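Local coordinates for nitrogenase molybdenum-iron protein beta chain (Clostridium pasteurianum, PDB 4WES) that forms, with the alpha chain, the molybdenum-iron component of nitrogenase, which reduces dinitrogen to ammonia, and shares an [8Fe-7S] cluster with that chain, at residues S82-K85 with T86-N90; D322-I325 with A326-K329. One frame throughout, in Å; residues are numbered along the deposited sequence. Where two conformers were deposited one is given.

Interaction 1. Residues S82-K85 with T86-N90; sequences SNIK and TAVKN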
loop_
_atom_site.group_PDB
_atom_site.type_symbol
_atom_site.label_atom_id
_atom_site.label_comp_id
_atom_site.label_asym_id
_atom_site.label_seq_id
_atom_site.Cartn_x
_atom_site.Cartn_y
_atom_site.Cartn_z
ATOM N N SER B 82 -48.707 10.733 9.457
ATOM C CA SER B 82 -48.734 12.185 9.189
ATOM C C SER B 82 -47.343 12.664 8.784
ATOM O O SER B 82 -47.202 13.492 7.879
ATOM C CB SER B 82 -49.231 12.985 10.383
ATOM O OG SER B 82 -48.384 12.755 11.505
ATOM N N ASN B 83 -46.320 12.142 9.454
ATOM C CA ASN B 83 -44.957 12.567 9.164
ATOM C C ASN B 83 -44.535 12.265 7.730
ATOM O O ASN B 83 -43.945 13.114 7.081
ATOM C CB ASN B 83 -43.944 11.880 10.070
ATOM C CG ASN B 83 -44.166 12.170 11.509
ATOM O OD1 ASN B 83 -45.232 11.764 12.031
ATOM N ND2 ASN B 83 -43.193 12.809 12.195
ATOM N N ILE B 84 -44.809 11.047 7.258
ATOM C CA ILE B 84 -44.351 10.706 5.939
ATOM C C ILE B 84 -45.165 11.450 4.871
ATOM O O ILE B 84 -44.631 11.812 3.850
ATOM C CB ILE B 84 -44.292 9.195 5.689
ATOM C CG1 ILE B 84 -43.436 8.916 4.444
ATOM C CG2 ILE B 84 -45.681 8.573 5.554
ATOM C CD1 ILE B 84 -43.099 7.473 4.248
ATOM N N LYS B 85 -46.444 11.706 5.138
ATOM C CA LYS B 85 -47.261 12.480 4.198
ATOM C C LYS B 85 -46.749 13.911 4.065
ATOM O O LYS B 85 -46.628 14.465 2.979
ATOM C CB LYS B 85 -48.719 12.440 4.638
ATOM C CG LYS B 85 -49.325 11.070 4.481
ATOM C CD LYS B 85 -50.711 11.066 5.110
ATOM C CE LYS B 85 -51.229 9.672 5.272
ATOM N NZ LYS B 85 -52.588 9.754 5.872
ATOM N N THR B 86 -46.387 14.512 5.188
ATOM C CA THR B 86 -45.768 15.833 5.177
ATOM C C THR B 86 -44.416 15.789 4.497
ATOM O O THR B 86 -44.088 16.665 3.691
ATOM C CB THR B 86 -45.586 16.360 6.607
ATOM O OG1 THR B 86 -46.898 16.525 7.178
ATOM C CG2 THR B 86 -44.815 17.647 6.660
ATOM N N ALA B 87 -43.630 14.764 4.795
ATOM C CA ALA B 87 -42.315 14.663 4.173
ATOM C C ALA B 87 -42.370 14.642 2.660
ATOM O O ALA B 87 -41.639 15.366 2.002
ATOM C CB ALA B 87 -41.582 13.419 4.656
ATOM N N VAL B 88 -43.276 13.852 2.096
ATOM C CA VAL B 88 -43.341 13.687 0.652
ATOM C C VAL B 88 -43.680 15.030 -0.023
ATOM O O VAL B 88 -43.138 15.350 -1.112
ATOM C CB VAL B 88 -44.304 12.552 0.296
ATOM C CG1 VAL B 88 -44.764 12.554 -1.136
ATOM C CG2 VAL B 88 -43.670 11.224 0.627
ATOM N N LYS B 89 -44.542 15.832 0.613
ATOM C CA LYS B 89 -44.875 17.145 0.050
ATOM C C LYS B 89 -43.656 18.063 0.019
ATOM O O LYS B 89 -43.454 18.809 -0.950
ATOM C CB LYS B 89 -46.025 17.802 0.814
ATOM C CG LYS B 89 -47.289 16.964 0.830
ATOM C CD LYS B 89 -48.418 17.685 1.552
ATOM C CE LYS B 89 -49.438 16.711 2.118
ATOM N NZ LYS B 89 -50.668 17.408 2.569
ATOM N N ASN B 90 -42.841 18.025 1.066
ATOM C CA ASN B 90 -41.611 18.829 1.085
ATOM C C ASN B 90 -40.542 18.285 0.157
ATOM O O ASN B 90 -39.817 19.084 -0.486
ATOM C CB ASN B 90 -41.089 18.968 2.502
ATOM C CG ASN B 90 -41.955 19.899 3.314
ATOM O OD1 ASN B 90 -42.095 21.076 2.968
ATOM N ND2 ASN B 90 -42.542 19.399 4.413
#
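S82 meets T86 one turn on, at the start of helix 81-95. The backbone N of T86 gives its hydrogen to S82 O, at 3.0 Å and nearly straight (165°). The hydroxyl T86 OG1 lies 3.1 Å from the same S82 O. Its torsion puts it there: OG1 sits beside the backbone N of T86 and anti to the carbonyl carbon (chi1 -64°). N83 O takes the backbone N of A87 at 2.8 Å. The N83 side chain leads off the helix, and its ND2 is hydrogen-bonded to S69 O. I84 O receives V88 N at 3.0 Å, and V88 CG2 lies 3.4 Å from I84 O. The side chains of I84 and V88 only graze, with CG1 of I84 4.5 Å from CG2 of V88. Both turn inward, I84 onto H41, H43 and V102 of the parallel sheet and V88 onto I100. Both also touch helix 115-125, I84 at L115 and Y118 and V88 at M122. K85 O has a weak bond from K89 N at 3.4 Å. K85 itself is extended, and its NZ is hydrogen-bonded to Q121 OE1 of helix 115-125. On another face, T86 packs on P45 of the alpha chain, and N90 bonds to T17 and P45 of that chain. A87 touches both H41 of the sheet and G46 of the alpha chain. The chemistry is that of ordinary helix bonding, with one addition: the backbone N and the hydroxyl of T86 both come close to S82 O.

Interaction 2. Residues D322-I325 with A326-K329; sequences DEII and ALSK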
loop_
_atom_site.group_PDB
_atom_site.type_symbol
_atom_site.label_atom_id
_atom_site.label_comp_id
_atom_site.label_asym_id
_atom_site.label_seq_id
_atom_site.Cartn_x
_atom_site.Cartn_y
_atom_site.Cartn_z
ATOM N N ASP B 322 -21.388 -12.617 1.925
ATOM C CA ASP B 322 -21.125 -12.952 0.530
ATOM C C ASP B 322 -19.646 -12.729 0.181
ATOM O O ASP B 322 -18.994 -13.574 -0.433
ATOM C CB ASP B 322 -22.004 -12.138 -0.423
ATOM C CG ASP B 322 -23.511 -12.351 -0.222
ATOM O OD1 ASP B 322 -23.920 -13.510 0.011
ATOM O OD2 ASP B 322 -24.250 -11.332 -0.316
ATOM N N GLU B 323 -19.143 -11.550 0.552
ATOM C CA GLU B 323 -17.764 -11.183 0.248
ATOM C C GLU B 323 -16.757 -12.055 0.979
ATOM O O GLU B 323 -15.719 -12.418 0.425
ATOM C CB GLU B 323 -17.530 -9.669 0.616
ATOM C CG GLU B 323 -17.590 -9.355 2.125
ATOM C CD GLU B 323 -17.465 -7.868 2.598
ATOM O OE1 GLU B 323 -17.471 -7.014 1.639
ATOM O OE2 GLU B 323 -17.235 -7.606 3.921
ATOM N N ILE B 324 -17.062 -12.413 2.226
ATOM C CA ILE B 324 -16.113 -13.211 3.013
ATOM C C ILE B 324 -16.117 -14.689 2.588
ATOM O O ILE B 324 -15.083 -15.329 2.616
ATOM C CB ILE B 324 -16.348 -13.024 4.528
ATOM C CG1 ILE B 324 -16.070 -11.585 4.953
ATOM C CG2 ILE B 324 -15.513 -14.000 5.344
ATOM C CD1 ILE B 324 -14.622 -11.126 4.761
ATOM N N ILE B 325 -17.266 -15.217 2.145
ATOM C CA ILE B 325 -17.244 -16.544 1.574
ATOM C C ILE B 325 -16.293 -16.595 0.382
ATOM O O ILE B 325 -15.460 -17.477 0.269
ATOM C CB ILE B 325 -18.667 -16.987 1.177
ATOM C CG1 ILE B 325 -19.514 -17.272 2.434
ATOM C CG2 ILE B 325 -18.640 -18.220 0.258
ATOM C CD1 ILE B 325 -20.994 -17.308 2.139
ATOM N N ALA B 326 -16.479 -15.655 -0.559
ATOM C CA ALA B 326 -15.662 -15.688 -1.768
ATOM C C ALA B 326 -14.178 -15.371 -1.474
ATOM O O ALA B 326 -13.280 -16.021 -2.028
ATOM C CB ALA B 326 -16.231 -14.727 -2.782
ATOM N N LEU B 327 -13.922 -14.396 -0.588
ATOM C CA LEU B 327 -12.536 -14.078 -0.243
ATOM C C LEU B 327 -11.883 -15.258 0.450
ATOM O O LEU B 327 -10.694 -15.515 0.220
ATOM C CB LEU B 327 -12.463 -12.810 0.596
ATOM C CG LEU B 327 -11.065 -12.397 1.037
ATOM C CD1 LEU B 327 -10.180 -12.149 -0.167
ATOM C CD2 LEU B 327 -11.152 -11.165 1.921
ATOM N N SER B 328 -12.607 -15.950 1.325
ATOM C CA SER B 328 -12.027 -17.122 1.973
ATOM C C SER B 328 -11.615 -18.179 0.979
ATOM O O SER B 328 -10.553 -18.803 1.091
ATOM C CB SER B 328 -13.020 -17.701 2.990
ATOM O OG SER B 328 -13.218 -16.819 4.090
ATOM N N LYS B 329 -12.457 -18.397 -0.041
ATOM C CA LYS B 329 -12.073 -19.324 -1.111
ATOM C C LYS B 329 -10.794 -18.839 -1.796
ATOM O O LYS B 329 -9.911 -19.627 -2.084
ATOM C CB LYS B 329 -13.246 -19.466 -2.118
ATOM C CG LYS B 329 -12.952 -20.407 -3.272
ATOM C CD LYS B 329 -12.750 -21.845 -2.836
ATOM C CE LYS B 329 -12.905 -22.831 -4.032
ATOM N NZ LYS B 329 -11.667 -22.799 -4.792
#
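S328 grips I324 O twice, through its side chain and its backbone, within the helix of a beta-alpha-beta unit (strand 314-318, helix 321-333, strand 337-343). S328 OG gives a hydrogen bond of 2.8 Å to I324 O. The chi1 of S328 (-67°) turns OG back along the helix toward the preceding turn. This satisfies a buried hydroxyl inside its own helix. The other turns follow the usual i to i+4 pattern. L327 N bonds to E323 O at 2.9 Å, and K329 N bonds to I325 O at 3.2 Å. A326 N to D322 O is longer, at 3.3 Å, but nearly straight. Apolar contact within the helix is slight: I324 CD1 lies 4.5 Å from L327 CD2.

The next shell is mostly apolar. I324 and S328 rest on V341, and L327 and S328 rest on L317, so the helix packs on both strands of its unit. F350 of helix 348-360 touches I324 and I325, while I354 and M357 touch S328. D322 and E323 link the helix to its surroundings. D322 accepts from the backbone N atoms of Y244 and A245. E323 bonds to D320 N and makes a salt bridge with K424. The salt bridge of K329 with E333 lies within helix 321-333.

At I324 O, S328 OG and S328 N arrive from opposite faces of the carbonyl plane, tilted from it by 31° and 32°.

Interactions 1 and 2 are single-helix contacts in different parts of the beta chain. Their centres lie about 42 Å apart, on opposite sides of the chain's centre, and their nearest atoms are about 27 Å apart. Residues 82-90 come first along the chain, on helix 81-95, beside the parallel sheet that holds strands 38-43 and 99-104. Residues 322-329 follow much later, on helix 321-333, beside the parallel sheet that holds strands 314-318 and 337-343. Interaction 1 faces the alpha chain, whereas no other chain touches interaction 2. Each lies in one helix packed on a different parallel sheet, one at the interface with the alpha chain and one buried within the beta chain.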